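Local coordinates for protein multicopper oxidase (PDB 6VOW) that probably oxidises phenolic, lignin-related substrates as a laccase-type multicopper oxidase, passing electrons from a mononuclear copper to a copper cluster where dioxygen is reduced, at residues Ala322-Arg328 and His375-Arg381; Trp261-Arg267 and Asp413-Leu417; Arg99-Asp105 and Asp430-Trp435; Ala241-Asp247 and Arg254-Tyr260. The contacts are given in a common frame with arbitrary orientation. Numbering follows the deposited sequence.

Interaction 1: residues Ala322-Arg328 and His375-Arg381; sequences AETLSFR and HYIFELR
Strands 323-328 and 375-381 run parallel, axes 4.5 Å apart and inclined by 31°, pairing Glu323 with Tyr376 and so on to Arg328 with Arg381. Between the segments, Glu323, Leu325 and Phe327 of the first strand make the backbone hydrogen bonds, from Glu323 N to His375 O (3.2 Å) through to Arg381 N to Phe327 O (3.0 Å). On one face Leu325 (m, p) sets CD1 3.6 Å from Tyr376 CD2. Phe327 and Phe378, both m at chi1, meet obliquely, CE1 of Phe327 lying 3.4 Å from CD2 of Phe378. The other face is mixed: Ile377 (m, m) brings CD1 3.6 Å from Ala322 CB, Thr324 (m) has OG1 3.4 Å from Ile377 CB, Ser326 OG bonds weakly to OE1 of extended (t, t) Glu379 (2.9 Å), and Arg328 CD sits 3.2 Å from Arg381 NH1. This is parallel edge pairing in a cupredoxin-like Greek-key domain: strand 323-329 is outermost, 375-382 continues antiparallel to 422-428, and Leu370 packs against Leu325, Tyr376 and Phe378.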
# COMPACT_ATOMS: atom_id res chain seq x y z
N ALA A 322 -4.07 12.00 24.83
CA ALA A 322 -4.09 10.60 24.37
C ALA A 322 -3.81 9.55 25.47
O ALA A 322 -3.19 9.80 26.50
CB ALA A 322 -3.18 10.40 23.17
N GLU A 323 -4.34 8.37 25.23
CA GLU A 323 -4.27 7.22 26.13
C GLU A 323 -3.46 6.16 25.39
O GLU A 323 -3.66 6.00 24.16
CB GLU A 323 -5.69 6.71 26.32
CG GLU A 323 -6.00 5.61 27.34
CD GLU A 323 -7.50 5.53 27.68
OE1 GLU A 323 -7.95 4.46 28.16
OE2 GLU A 323 -8.26 6.53 27.45
N THR A 324 -2.57 5.44 26.09
CA THR A 324 -1.78 4.45 25.36
C THR A 324 -2.36 3.02 25.34
O THR A 324 -2.96 2.54 26.30
CB THR A 324 -0.30 4.46 25.77
OG1 THR A 324 0.24 5.78 25.58
CG2 THR A 324 0.51 3.45 24.89
N LEU A 325 -2.21 2.37 24.18
CA LEU A 325 -2.41 0.94 24.07
C LEU A 325 -1.15 0.34 23.53
O LEU A 325 -0.53 0.83 22.58
CB LEU A 325 -3.55 0.56 23.14
CG LEU A 325 -4.95 0.84 23.69
CD1 LEU A 325 -5.22 2.35 23.80
CD2 LEU A 325 -6.01 0.16 22.81
N SER A 326 -0.77 -0.76 24.16
CA SER A 326 0.44 -1.40 23.77
C SER A 326 0.07 -2.65 23.07
O SER A 326 -0.85 -3.38 23.48
CB SER A 326 1.31 -1.68 24.95
OG SER A 326 2.63 -1.61 24.43
N PHE A 327 0.79 -2.89 21.99
CA PHE A 327 0.56 -4.04 21.15
C PHE A 327 1.89 -4.77 21.00
O PHE A 327 2.94 -4.14 20.70
CB PHE A 327 -0.02 -3.58 19.80
CG PHE A 327 -1.42 -3.01 19.90
CD1 PHE A 327 -1.65 -1.65 19.87
CD2 PHE A 327 -2.51 -3.86 20.01
CE1 PHE A 327 -2.95 -1.14 19.94
CE2 PHE A 327 -3.79 -3.37 20.12
CZ PHE A 327 -4.03 -2.02 20.08
N ARG A 328 1.86 -6.09 21.25
CA ARG A 328 3.05 -6.97 21.11
C ARG A 328 2.98 -7.89 19.89
O ARG A 328 2.08 -8.71 19.80
CB ARG A 328 3.26 -7.81 22.37
CG ARG A 328 3.49 -6.99 23.65
CD ARG A 328 3.57 -7.89 24.88
NE ARG A 328 2.47 -8.87 24.94
CZ ARG A 328 1.19 -8.59 25.25
NH1 ARG A 328 0.78 -7.36 25.55
NH2 ARG A 328 0.31 -9.58 25.27
N HIS A 375 -8.63 9.99 21.41
CA HIS A 375 -7.24 10.17 21.00
C HIS A 375 -6.41 9.09 21.74
O HIS A 375 -6.49 8.96 22.96
CB HIS A 375 -6.80 11.59 21.31
CG HIS A 375 -7.45 12.65 20.46
ND1 HIS A 375 -8.81 12.88 20.45
CD2 HIS A 375 -6.92 13.56 19.60
CE1 HIS A 375 -9.10 13.86 19.60
NE2 HIS A 375 -7.96 14.29 19.08
N TYR A 376 -5.67 8.30 20.97
CA TYR A 376 -4.94 7.16 21.46
C TYR A 376 -3.54 7.19 20.92
O TYR A 376 -3.29 7.74 19.83
CB TYR A 376 -5.63 5.86 21.06
CG TYR A 376 -7.01 5.72 21.60
CD1 TYR A 376 -8.09 6.10 20.86
CD2 TYR A 376 -7.25 5.19 22.86
CE1 TYR A 376 -9.37 6.01 21.34
CE2 TYR A 376 -8.55 5.06 23.35
CZ TYR A 376 -9.59 5.51 22.58
OH TYR A 376 -10.87 5.43 22.99
N ILE A 377 -2.63 6.63 21.71
CA ILE A 377 -1.25 6.35 21.28
C ILE A 377 -1.21 4.85 21.26
O ILE A 377 -1.66 4.24 22.22
CB ILE A 377 -0.15 6.72 22.32
CG1 ILE A 377 -0.34 8.10 22.96
CG2 ILE A 377 1.24 6.55 21.73
CD1 ILE A 377 0.09 9.23 22.10
N PHE A 378 -0.67 4.29 20.17
CA PHE A 378 -0.35 2.88 20.02
C PHE A 378 1.17 2.76 20.10
O PHE A 378 1.89 3.36 19.28
CB PHE A 378 -0.81 2.36 18.66
CG PHE A 378 -2.29 2.13 18.55
CD1 PHE A 378 -3.23 2.75 19.39
CD2 PHE A 378 -2.75 1.28 17.59
CE1 PHE A 378 -4.60 2.51 19.23
CE2 PHE A 378 -4.09 1.04 17.43
CZ PHE A 378 -5.03 1.64 18.25
N GLU A 379 1.63 2.04 21.12
CA GLU A 379 2.99 1.60 21.20
C GLU A 379 3.06 0.31 20.42
O GLU A 379 2.38 -0.67 20.74
CB GLU A 379 3.45 1.34 22.63
CG GLU A 379 4.98 1.22 22.71
CD GLU A 379 5.51 0.80 24.09
OE1 GLU A 379 5.30 -0.39 24.47
OE2 GLU A 379 6.17 1.65 24.77
N LEU A 380 3.88 0.30 19.40
CA LEU A 380 4.02 -0.87 18.53
C LEU A 380 5.34 -1.52 18.89
O LEU A 380 6.35 -0.92 18.63
CB LEU A 380 4.04 -0.42 17.07
CG LEU A 380 2.85 0.41 16.60
CD1 LEU A 380 2.99 0.66 15.13
CD2 LEU A 380 1.58 -0.34 16.80
N ARG A 381 5.32 -2.70 19.53
CA ARG A 381 6.53 -3.46 19.99
C ARG A 381 6.75 -4.71 19.11
O ARG A 381 5.96 -5.64 19.14
CB ARG A 381 6.41 -3.94 21.48
CG ARG A 381 6.05 -2.82 22.46
CD ARG A 381 5.59 -3.37 23.79
NE ARG A 381 6.69 -4.10 24.41
CZ ARG A 381 6.56 -5.06 25.31
NH1 ARG A 381 5.36 -5.43 25.76
NH2 ARG A 381 7.65 -5.65 25.76

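Interaction 2: residues Trp261-Arg267 and Asp413-Leu417; sequences WLGPGMR and DTYLL
Residues 261-267 leave the end of a short strand at Leu262 and fold through a type II beta turn from Gly263 to Met266, closed by Met266 N to Gly263 O at 3.0 Å; Gly265 takes the positive phi (77°). Facing it is strand 414-417, an edge strand of the C-terminal cupredoxin-like domain. The backbones stay apart, with CA atoms 6.4 Å apart for Gly263 and Leu416 and 6.9 Å for Met266 and Thr414, so side chains bridge the gap between the two domains. Leu416 (t, p) points into the turn: its CD2 lies 3.8 Å from Trp261 CB and its CB 4.1 Å from Met266 SD. Met266 (m, t, p) also places CG 4.1 Å from Thr414 CG2. A CB on Gly263 would be crowded by Leu416 CD1 and Met266 SD.

The buried salt bridge between Arg267 and Asp413 stands beside the copper cluster. Asp413 OD1 also bonds His96, and Thr414 OG1 bonds His391, both histidines of the Cu-O-Cu pocket, so Asp413 and Thr414 belong to the second shell of the copper site. Thr414 OG1 further donates to Asp413 OD1 at 2.8 Å. Arg267, bent at chi2 (91°), is steered by NH1 to Gly265 O (2.9 Å); it grips Asp413 through NH1 to OD1 at 3.2 Å, a weak bond from NH1 to OD2 at 3.1 Å, and NH2 to OD2 at 2.7 Å.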
# COMPACT_ATOMS: atom_id res chain seq x y z
N TRP A 261 13.01 2.58 2.43
CA TRP A 261 12.50 1.20 2.59
C TRP A 261 11.01 1.19 2.37
O TRP A 261 10.22 1.59 3.26
CB TRP A 261 12.81 0.65 3.99
CG TRP A 261 14.28 0.32 4.21
CD1 TRP A 261 15.34 1.08 3.84
CD2 TRP A 261 14.83 -0.83 4.83
NE1 TRP A 261 16.50 0.50 4.20
CE2 TRP A 261 16.22 -0.70 4.80
CE3 TRP A 261 14.28 -1.98 5.38
CZ2 TRP A 261 17.09 -1.65 5.35
CZ3 TRP A 261 15.12 -2.94 5.91
CH2 TRP A 261 16.51 -2.77 5.90
N LEU A 262 10.62 0.78 1.18
CA LEU A 262 9.24 0.76 0.78
C LEU A 262 8.75 -0.61 1.09
O LEU A 262 8.97 -1.56 0.31
CB LEU A 262 9.10 0.97 -0.77
CG LEU A 262 7.68 1.33 -1.28
CD1 LEU A 262 7.38 2.64 -0.69
CD2 LEU A 262 7.63 1.55 -2.77
N GLY A 263 8.12 -0.73 2.22
CA GLY A 263 7.44 -1.96 2.57
C GLY A 263 6.20 -2.31 1.77
O GLY A 263 5.64 -1.48 1.08
N PRO A 264 5.74 -3.55 1.90
CA PRO A 264 4.51 -3.94 1.17
C PRO A 264 3.35 -3.04 1.56
O PRO A 264 3.16 -2.68 2.79
CB PRO A 264 4.30 -5.39 1.57
CG PRO A 264 5.62 -5.86 2.15
CD PRO A 264 6.28 -4.66 2.72
N GLY A 265 2.67 -2.56 0.52
CA GLY A 265 1.55 -1.65 0.75
C GLY A 265 1.88 -0.21 1.08
O GLY A 265 0.98 0.59 1.37
N MET A 266 3.16 0.14 1.00
CA MET A 266 3.59 1.49 1.14
C MET A 266 3.74 2.17 -0.18
O MET A 266 3.96 1.58 -1.21
CB MET A 266 4.91 1.57 1.92
CG MET A 266 4.71 1.11 3.36
SD MET A 266 6.30 0.98 4.20
CE MET A 266 6.68 2.63 4.69
N ARG A 267 3.63 3.47 -0.12
CA ARG A 267 3.76 4.28 -1.32
C ARG A 267 4.52 5.52 -0.99
O ARG A 267 4.57 5.97 0.14
CB ARG A 267 2.34 4.69 -1.77
CG ARG A 267 1.39 3.57 -2.09
CD ARG A 267 0.58 3.12 -0.91
NE ARG A 267 -0.34 4.12 -0.32
CZ ARG A 267 -0.72 4.08 0.95
NH1 ARG A 267 -0.22 3.17 1.78
NH2 ARG A 267 -1.53 5.00 1.42
N ASP A 413 -0.94 5.08 7.04
CA ASP A 413 -1.77 3.92 7.39
C ASP A 413 -0.85 2.71 7.71
O ASP A 413 -1.30 1.63 8.19
CB ASP A 413 -2.74 3.60 6.25
CG ASP A 413 -2.04 3.43 4.87
OD1 ASP A 413 -1.24 2.48 4.75
OD2 ASP A 413 -2.27 4.24 3.90
N THR A 414 0.46 2.89 7.48
CA THR A 414 1.41 1.81 7.69
C THR A 414 2.72 2.22 8.26
O THR A 414 3.27 3.18 7.86
CB THR A 414 1.55 1.06 6.38
OG1 THR A 414 0.26 0.57 6.13
CG2 THR A 414 2.44 -0.21 6.48
N TYR A 415 3.20 1.46 9.23
CA TYR A 415 4.54 1.70 9.75
C TYR A 415 5.36 0.42 9.60
O TYR A 415 4.96 -0.64 10.04
CB TYR A 415 4.55 2.08 11.22
CG TYR A 415 5.94 2.44 11.65
CD1 TYR A 415 6.58 3.55 11.06
CD2 TYR A 415 6.64 1.70 12.62
CE1 TYR A 415 7.86 3.91 11.40
CE2 TYR A 415 7.96 2.06 12.98
CZ TYR A 415 8.56 3.19 12.37
OH TYR A 415 9.87 3.65 12.66
N LEU A 416 6.52 0.54 8.99
CA LEU A 416 7.41 -0.62 8.81
C LEU A 416 8.22 -0.82 10.12
O LEU A 416 9.22 -0.11 10.44
CB LEU A 416 8.29 -0.42 7.53
CG LEU A 416 9.21 -1.53 7.08
CD1 LEU A 416 8.51 -2.85 6.80
CD2 LEU A 416 9.98 -1.08 5.87
N LEU A 417 7.74 -1.78 10.87
CA LEU A 417 8.18 -2.02 12.22
C LEU A 417 9.37 -2.92 12.22
O LEU A 417 9.26 -4.14 11.97
CB LEU A 417 7.07 -2.65 13.01
CG LEU A 417 7.30 -2.61 14.51
CD1 LEU A 417 7.44 -1.21 15.02
CD2 LEU A 417 6.08 -3.32 15.16

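Interaction 3: residues Arg99-Asp105 and Asp430-Trp435; sequences RLPLEMD and DNPGVW
Asn431 ND2 donates to Leu100 O at 2.8 Å, almost linearly, the only direct hydrogen bond between the loop 99-105 and the segment 430-435. Beside it a water takes Leu102 N (2.8 Å) and donates to Asn431 OD1 and Pro432 O (both 2.7 Å). A second water links Asp105 OD2 (2.9 Å) to Val434 O (2.8 Å). Arg99 NH1 and Asp430 OD2 form a long salt bridge of 3.8 Å; the stronger partner of Arg99 is Asp129. The loop turns through a short 3-10 segment at 102-103, with Asp105 N bonded to Leu102 O at 2.8 Å. Leu102 (t, p) lays CD1 over the six-membered ring of Trp435, 3.9 Å from its centroid, a CH-pi contact, and reaches Gly433 CA with CD2 at 3.7 Å. Gly433, at phi 149°, has backbone angles that call for glycine. Trp435 (chi1 m) turns its edge to Asp105, CE3 being 3.7 Å from OD2. Asp105 bonds the copper-pocket histidines His393, through OD2, and His94, through its backbone O, so this junction of the first and last cupredoxin-like domains reaches the copper cluster's second shell. Strand 433-439 pairs with 450-455, while the loop follows strand 94-96.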
# COMPACT_ATOMS: atom_id res chain seq x y z
N ARG A 99 -9.81 6.47 4.18
CA ARG A 99 -10.73 6.59 5.31
C ARG A 99 -12.16 6.68 4.73
O ARG A 99 -12.62 7.68 4.32
CB ARG A 99 -10.39 7.81 6.13
CG ARG A 99 -8.90 7.86 6.44
CD ARG A 99 -8.58 9.07 7.29
NE ARG A 99 -8.63 10.27 6.46
CZ ARG A 99 -9.18 11.42 6.79
NH1 ARG A 99 -9.79 11.59 7.98
NH2 ARG A 99 -9.13 12.43 5.93
N LEU A 100 -12.82 5.55 4.68
CA LEU A 100 -14.17 5.48 4.19
C LEU A 100 -15.00 4.81 5.27
O LEU A 100 -14.47 4.41 6.27
CB LEU A 100 -14.19 4.65 2.94
CG LEU A 100 -13.21 3.45 2.88
CD1 LEU A 100 -13.41 2.34 3.96
CD2 LEU A 100 -13.40 2.84 1.52
N PRO A 101 -16.32 4.75 5.11
CA PRO A 101 -17.15 4.08 6.11
C PRO A 101 -16.92 2.60 6.09
O PRO A 101 -16.65 2.02 5.00
CB PRO A 101 -18.54 4.31 5.61
CG PRO A 101 -18.43 5.63 5.02
CD PRO A 101 -17.15 5.57 4.24
N LEU A 102 -17.16 2.00 7.24
CA LEU A 102 -16.89 0.55 7.41
C LEU A 102 -17.54 -0.29 6.33
O LEU A 102 -16.95 -1.26 5.84
CB LEU A 102 -17.46 0.09 8.70
CG LEU A 102 -17.08 -1.40 9.02
CD1 LEU A 102 -15.60 -1.61 9.27
CD2 LEU A 102 -17.83 -1.77 10.26
N GLU A 103 -18.76 0.06 5.97
CA GLU A 103 -19.50 -0.67 4.91
C GLU A 103 -18.73 -0.82 3.61
O GLU A 103 -19.03 -1.73 2.82
CB GLU A 103 -20.82 0.02 4.61
CG GLU A 103 -21.73 0.12 5.83
CD GLU A 103 -21.59 1.43 6.64
OE1 GLU A 103 -20.45 1.82 7.07
OE2 GLU A 103 -22.63 2.05 6.90
N MET A 104 -17.77 0.08 3.37
CA MET A 104 -17.03 0.04 2.16
C MET A 104 -15.64 -0.45 2.45
O MET A 104 -14.85 -0.36 1.62
CB MET A 104 -17.04 1.45 1.52
CG MET A 104 -18.48 2.02 1.26
SD MET A 104 -19.08 1.12 -0.17
CE MET A 104 -20.83 1.42 -0.26
N ASP A 105 -15.33 -1.06 3.59
CA ASP A 105 -13.90 -1.39 3.82
C ASP A 105 -13.49 -2.67 3.10
O ASP A 105 -12.33 -2.90 2.93
CB ASP A 105 -13.57 -1.44 5.28
CG ASP A 105 -12.04 -1.40 5.58
OD1 ASP A 105 -11.24 -0.72 4.88
OD2 ASP A 105 -11.62 -2.05 6.57
N ASP A 430 -11.53 8.09 14.68
CA ASP A 430 -12.27 9.02 13.85
C ASP A 430 -13.52 8.41 13.24
O ASP A 430 -14.45 9.09 12.94
CB ASP A 430 -11.35 9.32 12.63
CG ASP A 430 -11.26 10.76 12.30
OD1 ASP A 430 -12.23 11.54 12.56
OD2 ASP A 430 -10.17 11.12 11.74
N ASN A 431 -13.44 7.12 12.95
CA ASN A 431 -14.27 6.46 11.94
C ASN A 431 -14.79 5.21 12.69
O ASN A 431 -13.97 4.35 13.13
CB ASN A 431 -13.31 6.22 10.75
CG ASN A 431 -13.96 5.65 9.56
OD1 ASN A 431 -15.14 5.43 9.54
ND2 ASN A 431 -13.18 5.42 8.53
N PRO A 432 -16.11 5.14 12.96
CA PRO A 432 -16.64 4.04 13.73
C PRO A 432 -16.72 2.76 12.88
O PRO A 432 -16.93 2.79 11.65
CB PRO A 432 -18.03 4.55 14.16
CG PRO A 432 -18.45 5.40 13.02
CD PRO A 432 -17.17 6.10 12.61
N GLY A 433 -16.49 1.64 13.57
CA GLY A 433 -16.48 0.34 12.98
C GLY A 433 -15.54 -0.59 13.68
O GLY A 433 -15.22 -0.37 14.82
N VAL A 434 -15.16 -1.62 12.94
CA VAL A 434 -14.27 -2.64 13.41
C VAL A 434 -13.21 -2.72 12.37
O VAL A 434 -13.44 -3.18 11.30
CB VAL A 434 -14.96 -4.02 13.60
CG1 VAL A 434 -13.92 -5.03 14.13
CG2 VAL A 434 -16.14 -3.91 14.57
N TRP A 435 -12.03 -2.24 12.68
CA TRP A 435 -10.98 -2.11 11.67
C TRP A 435 -9.84 -3.09 11.90
O TRP A 435 -9.25 -3.15 12.97
CB TRP A 435 -10.37 -0.72 11.76
CG TRP A 435 -11.41 0.22 11.77
CD1 TRP A 435 -11.99 0.78 12.86
CD2 TRP A 435 -12.16 0.62 10.66
NE1 TRP A 435 -13.04 1.57 12.48
CE2 TRP A 435 -13.17 1.49 11.12
CE3 TRP A 435 -12.06 0.38 9.31
CZ2 TRP A 435 -14.04 2.15 10.26
CZ3 TRP A 435 -12.99 1.04 8.45
CH2 TRP A 435 -13.94 1.91 8.94
O HOH W 1 -17.36 3.98 9.28
O HOH W 2 -11.78 -3.51 9.02

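Interaction 4: residues Ala241-Asp247 and Arg254-Tyr260; sequences ARLYALD and RPLGKEY
Leu243 (m, t) lies against the ring of Tyr260, its CD1 3.7 Å from Tyr260 CD2, and its CD2 4.3 Å from Leu256 CD1. Leu246 (m, t) extends this apolar patch, CD2 standing 3.8 Å from Tyr260 CE2. Tyr260, t at chi1, carries its OH to 2.7 Å from a water; that water donates to Asp247 OD1 (2.6 Å), while Asp247 OD2 bonds Thr412. The backbones run antiparallel: Leu243 and Arg254 form a hydrogen-bonded pair, Leu243 N to Arg254 O at 2.6 Å and Arg254 N to Leu243 O at 3.2 Å, followed by the non-hydrogen-bonded pair Arg242 with Pro255. Leu256 N then bonds Ala241 O at 2.7 Å. Past Leu256 the chain swings through Gly257, at positive phi, and at Tyr260 enters strand 260-262 of the domain's other sheet, so its patch with Leu243 and Leu246 is packing between sheets. This is the open end of a beta hairpin in the middle cupredoxin-like domain: strand 249-255 is outermost, and 240-246 pairs on with 267-273.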
# COMPACT_ATOMS: atom_id res chain seq x y z
N ALA A 241 16.47 13.63 -5.89
CA ALA A 241 15.15 13.08 -5.65
C ALA A 241 14.68 13.50 -4.27
O ALA A 241 15.45 13.52 -3.31
CB ALA A 241 15.15 11.56 -5.85
N ARG A 242 13.43 13.94 -4.20
CA ARG A 242 12.86 14.43 -2.95
C ARG A 242 11.57 13.73 -2.64
O ARG A 242 10.75 13.54 -3.46
CB ARG A 242 12.60 15.93 -3.06
CG ARG A 242 13.88 16.69 -3.05
CD ARG A 242 13.66 18.14 -3.37
NE ARG A 242 14.72 18.93 -2.78
CZ ARG A 242 14.59 19.77 -1.73
NH1 ARG A 242 13.41 19.98 -1.12
NH2 ARG A 242 15.67 20.43 -1.28
N LEU A 243 11.42 13.32 -1.41
CA LEU A 243 10.23 12.75 -0.96
C LEU A 243 9.24 13.88 -0.71
O LEU A 243 9.58 14.86 -0.10
CB LEU A 243 10.52 11.97 0.28
CG LEU A 243 11.41 10.74 0.01
CD1 LEU A 243 11.81 10.11 1.33
CD2 LEU A 243 10.67 9.73 -0.83
N TYR A 244 8.03 13.74 -1.23
CA TYR A 244 6.95 14.72 -0.99
C TYR A 244 5.78 14.18 -0.23
O TYR A 244 4.96 14.97 0.33
CB TYR A 244 6.43 15.25 -2.28
CG TYR A 244 7.16 16.46 -2.79
CD1 TYR A 244 8.50 16.40 -3.08
CD2 TYR A 244 6.53 17.67 -2.90
CE1 TYR A 244 9.20 17.51 -3.55
CE2 TYR A 244 7.18 18.79 -3.35
CZ TYR A 244 8.49 18.70 -3.70
OH TYR A 244 9.07 19.80 -4.14
N ALA A 245 5.63 12.87 -0.26
CA ALA A 245 4.58 12.22 0.50
C ALA A 245 4.85 10.76 0.72
O ALA A 245 5.40 10.08 -0.15
CB ALA A 245 3.27 12.32 -0.24
N LEU A 246 4.33 10.28 1.84
CA LEU A 246 4.47 8.85 2.26
C LEU A 246 3.13 8.26 2.64
O LEU A 246 2.39 8.80 3.55
CB LEU A 246 5.41 8.73 3.43
CG LEU A 246 6.65 9.57 3.48
CD1 LEU A 246 7.32 9.45 4.88
CD2 LEU A 246 7.58 9.18 2.34
N ASP A 247 2.79 7.18 1.91
CA ASP A 247 1.60 6.39 2.20
C ASP A 247 0.38 7.33 2.10
O ASP A 247 -0.47 7.38 2.97
CB ASP A 247 1.77 5.73 3.57
CG ASP A 247 3.15 5.00 3.69
OD1 ASP A 247 3.49 4.22 2.82
OD2 ASP A 247 3.92 5.29 4.62
N ARG A 254 11.88 16.48 1.49
CA ARG A 254 13.17 16.01 2.07
C ARG A 254 13.85 15.23 0.95
O ARG A 254 13.12 14.48 0.21
CB ARG A 254 12.80 14.98 3.13
CG ARG A 254 13.63 14.91 4.35
CD ARG A 254 12.93 14.01 5.41
NE ARG A 254 12.60 12.58 5.10
CZ ARG A 254 11.57 11.92 5.68
NH1 ARG A 254 10.73 12.51 6.54
NH2 ARG A 254 11.34 10.65 5.41
N PRO A 255 15.19 15.36 0.80
CA PRO A 255 15.88 14.49 -0.19
C PRO A 255 15.65 13.04 0.12
O PRO A 255 15.51 12.67 1.30
CB PRO A 255 17.40 14.81 0.00
CG PRO A 255 17.41 16.19 0.60
CD PRO A 255 16.13 16.31 1.45
N LEU A 256 15.58 12.23 -0.93
CA LEU A 256 15.60 10.81 -0.81
C LEU A 256 16.73 10.39 0.11
O LEU A 256 16.50 9.72 1.10
CB LEU A 256 15.78 10.14 -2.15
CG LEU A 256 15.77 8.63 -2.05
CD1 LEU A 256 14.50 7.99 -1.49
CD2 LEU A 256 15.94 8.17 -3.45
N GLY A 257 17.94 10.85 -0.18
CA GLY A 257 19.15 10.30 0.41
C GLY A 257 19.40 8.89 -0.15
O GLY A 257 19.05 8.54 -1.30
N LYS A 258 19.98 8.07 0.72
CA LYS A 258 20.61 6.78 0.37
C LYS A 258 19.57 5.77 -0.03
O LYS A 258 19.72 5.10 -1.05
CB LYS A 258 21.43 6.24 1.56
CG LYS A 258 22.14 4.86 1.39
CD LYS A 258 22.82 4.62 0.04
CE LYS A 258 23.88 5.68 -0.32
NZ LYS A 258 25.28 5.26 -0.03
N GLU A 259 18.53 5.63 0.77
CA GLU A 259 17.54 4.65 0.41
C GLU A 259 16.23 4.92 1.07
O GLU A 259 16.15 5.64 2.05
CB GLU A 259 18.04 3.20 0.66
CG GLU A 259 18.62 2.97 2.04
CD GLU A 259 19.08 1.54 2.25
OE1 GLU A 259 19.39 0.81 1.26
OE2 GLU A 259 19.13 1.16 3.43
N TYR A 260 15.17 4.44 0.48
CA TYR A 260 13.92 4.48 1.21
C TYR A 260 13.37 3.05 1.26
O TYR A 260 13.29 2.41 0.23
CB TYR A 260 12.95 5.45 0.54
CG TYR A 260 11.70 5.57 1.34
CD1 TYR A 260 10.65 4.66 1.15
CD2 TYR A 260 11.54 6.58 2.29
CE1 TYR A 260 9.48 4.77 1.88
CE2 TYR A 260 10.39 6.67 2.99
CZ TYR A 260 9.34 5.76 2.76
OH TYR A 260 8.19 5.82 3.52
O HOH W 3 5.98 4.91 2.29

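From the N terminus, 99-105 comes first and waits until 430-435 to be met, so interaction 3 closes the widest loop, tying the first domain to the last; the other three contacts nest within it. Interaction 4, a hairpin in the middle domain, closes before interactions 2 and 1 open, and no two contacts cross. Next, 261-267 begins interaction 2, whose partner 413-417 joins the middle domain to the last. Interaction 1 nests in that span and binds two strands within the last domain. Interactions 2 and 4 touch where Met266 and Arg267 meet Asp247, while Leu417 packs on Leu380 and Arg381, linking interactions 1 and 2. Interactions 2 and 3 both reach the sheet holding 414-417 and 433-439.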